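NAD(P)-dependent oxidoreductase (Pseudomonas putida, PDB 7A3W) probably catalyses the NADPH-dependent reduction of imines, with activity in conjugate reduction and reductive amination. Local coordinates at residues B[120-132]-B[173-185]. Numbering follows the deposited sequence.
Sequences LYVDAGIMCYPKD and CTPTYLALYAFYF. With NDP (NADPH dihydro-nicotinamide-adenine-dinucleotide phosphate), chain F.
Tyr181 OH donates a hydrogen bond to Ile126 O at 2.7 Å, in the carbonyl plane and on a lone pair (C=O...O angle 135°). Waters add two bridges near the strand: one links the Asp123 carboxylate to Thr174 N at the first turn of the helix, another Ile126 N to Tyr177 OH. Asp123 is also salt-bridged to Lys75, and Tyr177 OH hydrogen-bonded to Thr101. Met127, bent at chi2 and chi3, makes Met-aromatic contacts through SD with two rings, at the edge of Tyr177, 3.6 Å from its CD1, and obliquely to Tyr181, while Met127 CE lies 3.5 Å from Tyr181 CE2. Replacing Tyr181 with a phenylalanine would probably leave Ile126 O without its hydroxyl partner and the backbone at Ile126 less firmly fixed beside the nicotinamide. Helix 173-200, of the C-terminal family region, runs nearly parallel (6° over the segment) to strand 120-126 of the Rossmann-type NAD-binding part, so the contact joins the two at the NADPH pocket, where Cys128 O lies 3.0 Å from NDP C4N, the hydride-carrying carbon. Gly125 is packed closely against Tyr177: its CA sits 3.3 Å from Tyr177 CD1, and a side chain there would collide with the ring. Farther along, Tyr129 OH meets the Phe185 ring at its edge, 3.5 Å from CZ, shares a water with Tyr184 OH, and is hydrogen-bonded to His245 of the second subunit.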
loop_
_atom_site.group_PDB
_atom_site.type_symbol
_atom_site.label_atom_id
_atom_site.label_comp_id
_atom_site.label_asym_id
_atom_site.label_seq_id
_atom_site.Cartn_x
_atom_site.Cartn_y
_atom_site.Cartn_z
ATOM N N LEU B 120 -14.806 -23.413 24.213
ATOM C CA LEU B 120 -14.732 -23.382 22.734
ATOM C C LEU B 120 -13.853 -22.191 22.370
ATOM O O LEU B 120 -14.012 -21.140 23.019
ATOM C CB LEU B 120 -16.130 -23.168 22.155
ATOM C CG LEU B 120 -17.062 -24.366 21.973
ATOM C CD1 LEU B 120 -16.636 -25.594 22.734
ATOM C CD2 LEU B 120 -18.478 -23.961 22.337
ATOM N N TYR B 121 -12.988 -22.324 21.369
ATOM C CA TYR B 121 -11.951 -21.314 21.060
ATOM C C TYR B 121 -12.039 -20.858 19.610
ATOM O O TYR B 121 -12.069 -21.689 18.651
ATOM C CB TYR B 121 -10.556 -21.869 21.338
ATOM C CG TYR B 121 -9.485 -20.831 21.175
ATOM C CD1 TYR B 121 -9.404 -19.742 22.027
ATOM C CD2 TYR B 121 -8.600 -20.879 20.112
ATOM C CE1 TYR B 121 -8.430 -18.763 21.864
ATOM C CE2 TYR B 121 -7.633 -19.904 19.924
ATOM C CZ TYR B 121 -7.535 -18.851 20.809
ATOM O OH TYR B 121 -6.545 -17.925 20.614
ATOM N N VAL B 122 -12.048 -19.535 19.444
ATOM C CA VAL B 122 -11.967 -18.854 18.134
ATOM C C VAL B 122 -10.829 -17.842 18.241
ATOM O O VAL B 122 -10.844 -17.033 19.168
ATOM C CB VAL B 122 -13.312 -18.199 17.773
ATOM C CG1 VAL B 122 -13.259 -17.542 16.413
ATOM C CG2 VAL B 122 -14.426 -19.221 17.831
ATOM N N ASP B 123 -9.883 -17.909 17.310
ATOM C CA ASP B 123 -8.789 -16.918 17.217
ATOM C C ASP B 123 -9.226 -15.837 16.231
ATOM O O ASP B 123 -10.020 -16.131 15.311
ATOM C CB ASP B 123 -7.476 -17.597 16.849
ATOM C CG ASP B 123 -6.318 -16.721 17.291
ATOM O OD1 ASP B 123 -6.235 -16.506 18.502
ATOM O OD2 ASP B 123 -5.563 -16.233 16.423
ATOM N N ALA B 124 -8.810 -14.590 16.434
ATOM C CA ALA B 124 -9.367 -13.468 15.653
ATOM C C ALA B 124 -8.304 -12.384 15.471
ATOM O O ALA B 124 -7.233 -12.412 16.131
ATOM C CB ALA B 124 -10.635 -12.949 16.277
ATOM N N GLY B 125 -8.517 -11.545 14.483
ATOM C CA GLY B 125 -7.575 -10.467 14.153
ATOM C C GLY B 125 -8.365 -9.273 13.672
ATOM O O GLY B 125 -9.172 -9.439 12.733
ATOM N N ILE B 126 -8.177 -8.137 14.339
ATOM C CA ILE B 126 -8.943 -6.892 14.060
ATOM C C ILE B 126 -8.224 -6.107 12.964
ATOM O O ILE B 126 -7.038 -5.745 13.143
ATOM C CB ILE B 126 -9.163 -6.049 15.321
ATOM C CG1 ILE B 126 -9.809 -6.856 16.454
ATOM C CG2 ILE B 126 -9.972 -4.818 14.954
ATOM C CD1 ILE B 126 -9.755 -6.214 17.816
ATOM N N MET B 127 -8.914 -5.849 11.868
ATOM C CA MET B 127 -8.325 -5.234 10.654
ATOM C C MET B 127 -8.780 -3.764 10.555
ATOM O O MET B 127 -9.274 -3.335 9.492
ATOM C CB MET B 127 -8.717 -6.054 9.415
ATOM C CG MET B 127 -8.576 -7.587 9.601
ATOM S SD MET B 127 -6.967 -8.097 10.377
ATOM C CE MET B 127 -5.813 -7.719 9.065
ATOM N N CYS B 128 -8.547 -2.995 11.612
ATOM C CA CYS B 128 -8.960 -1.569 11.687
ATOM C C CYS B 128 -8.411 -0.917 12.949
ATOM O O CYS B 128 -7.897 -1.618 13.838
ATOM C CB CYS B 128 -10.483 -1.401 11.651
ATOM S SG CYS B 128 -11.337 -1.946 13.157
ATOM N N TYR B 129 -8.537 0.405 13.010
ATOM C CA TYR B 129 -8.315 1.194 14.243
ATOM C C TYR B 129 -9.637 1.288 14.991
ATOM O O TYR B 129 -10.714 1.038 14.405
ATOM C CB TYR B 129 -7.730 2.566 13.894
ATOM C CG TYR B 129 -6.310 2.506 13.392
ATOM C CD1 TYR B 129 -5.273 2.345 14.291
ATOM C CD2 TYR B 129 -5.992 2.593 12.045
ATOM C CE1 TYR B 129 -3.955 2.316 13.877
ATOM C CE2 TYR B 129 -4.673 2.477 11.609
ATOM C CZ TYR B 129 -3.656 2.392 12.532
ATOM O OH TYR B 129 -2.351 2.314 12.157
ATOM N N PRO B 130 -9.596 1.618 16.300
ATOM C CA PRO B 130 -10.811 1.577 17.124
ATOM C C PRO B 130 -11.974 2.390 16.539
ATOM O O PRO B 130 -13.125 1.971 16.670
ATOM C CB PRO B 130 -10.322 2.109 18.467
ATOM C CG PRO B 130 -8.875 1.656 18.517
ATOM C CD PRO B 130 -8.379 1.887 17.099
ATOM N N LYS B 131 -11.664 3.535 15.917
ATOM C CA LYS B 131 -12.665 4.484 15.359
ATOM C C LYS B 131 -13.568 3.772 14.349
ATOM O O LYS B 131 -14.706 4.257 14.127
ATOM C CB LYS B 131 -11.948 5.688 14.741
ATOM C CG LYS B 131 -11.064 5.369 13.540
ATOM C CD LYS B 131 -10.225 6.514 13.059
ATOM C CE LYS B 131 -9.455 6.181 11.794
ATOM N NZ LYS B 131 -10.357 5.987 10.634
ATOM N N ASP B 132 -13.114 2.678 13.735
ATOM C CA ASP B 132 -13.861 1.979 12.656
ATOM C C ASP B 132 -14.609 0.745 13.200
ATOM O O ASP B 132 -15.459 0.165 12.455
ATOM C CB ASP B 132 -12.922 1.709 11.487
ATOM C CG ASP B 132 -12.496 3.003 10.806
ATOM O OD1 ASP B 132 -13.377 3.829 10.504
ATOM O OD2 ASP B 132 -11.289 3.191 10.637
ATOM N N CYS B 173 -5.933 -18.121 11.456
ATOM C CA CYS B 173 -6.104 -16.651 11.452
ATOM C C CYS B 173 -4.732 -15.969 11.515
ATOM O O CYS B 173 -4.476 -15.017 10.703
ATOM C CB CYS B 173 -7.023 -16.218 12.591
ATOM S SG CYS B 173 -7.135 -14.426 12.759
ATOM N N THR B 174 -3.884 -16.378 12.448
ATOM C CA THR B 174 -2.637 -15.641 12.798
ATOM C C THR B 174 -1.740 -15.419 11.573
ATOM O O THR B 174 -1.280 -14.299 11.361
ATOM C CB THR B 174 -1.916 -16.291 13.985
ATOM O OG1 THR B 174 -2.653 -15.850 15.119
ATOM C CG2 THR B 174 -0.474 -15.857 14.135
ATOM N N PRO B 175 -1.336 -16.435 10.779
ATOM C CA PRO B 175 -0.390 -16.167 9.692
ATOM C C PRO B 175 -0.947 -15.196 8.650
ATOM O O PRO B 175 -0.227 -14.341 8.173
ATOM C CB PRO B 175 -0.079 -17.563 9.129
ATOM C CG PRO B 175 -0.398 -18.488 10.289
ATOM C CD PRO B 175 -1.628 -17.876 10.928
ATOM N N THR B 176 -2.230 -15.328 8.327
ATOM C CA THR B 176 -2.925 -14.442 7.372
ATOM C C THR B 176 -2.980 -13.024 7.939
ATOM O O THR B 176 -2.642 -12.079 7.219
ATOM C CB THR B 176 -4.294 -15.034 7.045
ATOM O OG1 THR B 176 -4.022 -16.224 6.296
ATOM C CG2 THR B 176 -5.197 -14.102 6.262
ATOM N N TYR B 177 -3.402 -12.892 9.190
ATOM C CA TYR B 177 -3.467 -11.613 9.945
ATOM C C TYR B 177 -2.104 -10.941 9.907
ATOM O O TYR B 177 -2.007 -9.764 9.539
ATOM C CB TYR B 177 -3.926 -11.920 11.371
ATOM C CG TYR B 177 -3.794 -10.850 12.417
ATOM C CD1 TYR B 177 -4.755 -9.856 12.536
ATOM C CD2 TYR B 177 -2.774 -10.880 13.360
ATOM C CE1 TYR B 177 -4.708 -8.908 13.544
ATOM C CE2 TYR B 177 -2.685 -9.909 14.351
ATOM C CZ TYR B 177 -3.674 -8.937 14.462
ATOM O OH TYR B 177 -3.654 -7.986 15.447
ATOM N N LEU B 178 -1.051 -11.681 10.237
ATOM C CA LEU B 178 0.292 -11.077 10.277
ATOM C C LEU B 178 0.772 -10.712 8.860
ATOM O O LEU B 178 1.417 -9.635 8.698
ATOM C CB LEU B 178 1.234 -12.042 10.985
ATOM C CG LEU B 178 0.957 -12.337 12.463
ATOM C CD1 LEU B 178 1.977 -13.358 12.971
ATOM C CD2 LEU B 178 0.999 -11.096 13.331
ATOM N N ALA B 179 0.433 -11.513 7.849
ATOM C CA ALA B 179 0.814 -11.265 6.437
ATOM C C ALA B 179 0.116 -9.983 5.951
ATOM O O ALA B 179 0.762 -9.138 5.336
ATOM C CB ALA B 179 0.468 -12.456 5.574
ATOM N N LEU B 180 -1.180 -9.829 6.236
ATOM C CA LEU B 180 -1.916 -8.597 5.848
ATOM C C LEU B 180 -1.347 -7.353 6.544
ATOM O O LEU B 180 -1.246 -6.296 5.900
ATOM C CB LEU B 180 -3.398 -8.785 6.150
ATOM C CG LEU B 180 -4.079 -9.827 5.281
ATOM C CD1 LEU B 180 -5.430 -10.233 5.843
ATOM C CD2 LEU B 180 -4.238 -9.323 3.858
ATOM N N TYR B 181 -0.904 -7.449 7.796
ATOM C CA TYR B 181 -0.311 -6.299 8.509
ATOM C C TYR B 181 1.135 -6.087 8.065
ATOM O O TYR B 181 1.568 -4.943 8.086
ATOM C CB TYR B 181 -0.507 -6.442 10.016
ATOM C CG TYR B 181 -1.818 -5.844 10.471
ATOM C CD1 TYR B 181 -2.037 -4.489 10.320
ATOM C CD2 TYR B 181 -2.794 -6.604 11.107
ATOM C CE1 TYR B 181 -3.244 -3.917 10.708
ATOM C CE2 TYR B 181 -3.967 -6.029 11.572
ATOM C CZ TYR B 181 -4.186 -4.672 11.384
ATOM O OH TYR B 181 -5.322 -4.054 11.839
ATOM N N ALA B 182 1.821 -7.130 7.597
ATOM C CA ALA B 182 3.150 -6.936 6.977
ATOM C C ALA B 182 2.978 -6.039 5.742
ATOM O O ALA B 182 3.705 -5.053 5.594
ATOM C CB ALA B 182 3.773 -8.255 6.642
ATOM N N PHE B 183 1.963 -6.328 4.926
ATOM C CA PHE B 183 1.594 -5.527 3.752
ATOM C C PHE B 183 1.214 -4.120 4.212
ATOM O O PHE B 183 1.751 -3.136 3.719
ATOM C CB PHE B 183 0.459 -6.235 3.010
ATOM C CG PHE B 183 -0.264 -5.395 1.991
ATOM C CD1 PHE B 183 0.420 -4.504 1.181
ATOM C CD2 PHE B 183 -1.647 -5.447 1.887
ATOM C CE1 PHE B 183 -0.249 -3.713 0.254
ATOM C CE2 PHE B 183 -2.312 -4.675 0.952
ATOM C CZ PHE B 183 -1.625 -3.781 0.159
ATOM N N TYR B 184 0.260 -4.019 5.137
ATOM C CA TYR B 184 -0.311 -2.708 5.537
ATOM C C TYR B 184 0.776 -1.759 6.034
ATOM O O TYR B 184 0.857 -0.628 5.524
ATOM C CB TYR B 184 -1.387 -2.817 6.608
ATOM C CG TYR B 184 -1.951 -1.460 6.936
ATOM C CD1 TYR B 184 -3.023 -0.954 6.235
ATOM C CD2 TYR B 184 -1.409 -0.687 7.951
ATOM C CE1 TYR B 184 -3.553 0.288 6.534
ATOM C CE2 TYR B 184 -1.930 0.560 8.267
ATOM C CZ TYR B 184 -3.024 1.039 7.563
ATOM O OH TYR B 184 -3.541 2.280 7.788
ATOM N N PHE B 185 1.633 -2.198 6.960
ATOM C CA PHE B 185 2.587 -1.264 7.604
ATOM C C PHE B 185 3.809 -1.037 6.707
ATOM O O PHE B 185 4.346 0.110 6.713
ATOM C CB PHE B 185 2.899 -1.666 9.042
ATOM C CG PHE B 185 1.784 -1.253 9.960
ATOM C CD1 PHE B 185 1.397 0.083 10.052
ATOM C CD2 PHE B 185 1.060 -2.203 10.656
ATOM C CE1 PHE B 185 0.326 0.466 10.836
ATOM C CE2 PHE B 185 -0.021 -1.816 11.440
ATOM C CZ PHE B 185 -0.387 -0.488 11.528
HETATM P PA NDP F . -3.218 -0.938 24.657
HETATM O O1A NDP F . -4.111 0.268 24.598
HETATM O O2A NDP F . -1.748 -0.828 24.989
HETATM O O5B NDP F . -3.894 -1.943 25.704
HETATM C C5B NDP F . -3.172 -3.098 26.169
HETATM C C4B NDP F . -4.110 -3.864 27.065
HETATM O O4B NDP F . -3.445 -5.067 27.549
HETATM C C3B NDP F . -4.590 -3.115 28.313
HETATM O O3B NDP F . -5.876 -3.593 28.636
HETATM C C2B NDP F . -3.540 -3.545 29.325
HETATM O O2B NDP F . -3.896 -3.466 30.710
HETATM C C1B NDP F . -3.467 -5.020 28.958
HETATM N N9A NDP F . -2.288 -5.680 29.483
HETATM C C8A NDP F . -0.967 -5.439 29.215
HETATM N N7A NDP F . -0.160 -6.228 29.883
HETATM C C5A NDP F . -1.008 -7.064 30.596
HETATM C C6A NDP F . -0.775 -8.121 31.494
HETATM N N6A NDP F . 0.441 -8.571 31.824
HETATM N N1A NDP F . -1.854 -8.728 32.030
HETATM C C2A NDP F . -3.079 -8.290 31.706
HETATM N N3A NDP F . -3.424 -7.300 30.895
HETATM C C4A NDP F . -2.326 -6.723 30.367
HETATM O O3 NDP F . -3.320 -1.845 23.350
HETATM P PN NDP F . -4.510 -1.848 22.260
HETATM O O1N NDP F . -4.149 -0.789 21.288
HETATM O O2N NDP F . -5.843 -1.753 22.942
HETATM O O5D NDP F . -4.255 -3.249 21.561
HETATM C C5D NDP F . -4.725 -4.504 22.097
HETATM C C4D NDP F . -4.489 -5.578 21.068
HETATM O O4D NDP F . -5.287 -5.316 19.881
HETATM C C3D NDP F . -3.035 -5.734 20.584
HETATM O O3D NDP F . -2.693 -7.113 20.552
HETATM C C2D NDP F . -3.057 -5.049 19.230
HETATM O O2D NDP F . -2.022 -5.535 18.385
HETATM C C1D NDP F . -4.478 -5.335 18.739
HETATM N N1N NDP F . -5.013 -4.307 17.794
HETATM C C2N NDP F . -5.101 -2.971 18.116
HETATM C C3N NDP F . -5.435 -2.018 17.174
HETATM C C7N NDP F . -5.534 -0.563 17.486
HETATM O O7N NDP F . -5.711 0.210 16.545
HETATM N N7N NDP F . -5.480 -0.117 18.730
HETATM C C4N NDP F . -5.787 -2.454 15.806
HETATM C C5N NDP F . -5.691 -3.874 15.579
HETATM C C6N NDP F . -5.437 -4.724 16.552
HETATM P P2B NDP F . -3.657 -2.037 31.428
HETATM O O1X NDP F . -2.225 -1.655 31.063
HETATM O O2X NDP F . -4.746 -1.080 30.995
HETATM O O3X NDP F . -3.800 -2.477 32.870
HETATM O O HOH W 1 -4.709 -18.075 14.588
HETATM O O HOH W 2 -6.254 -8.092 16.576
HETATM O O HOH W 3 -1.976 3.746 9.705
#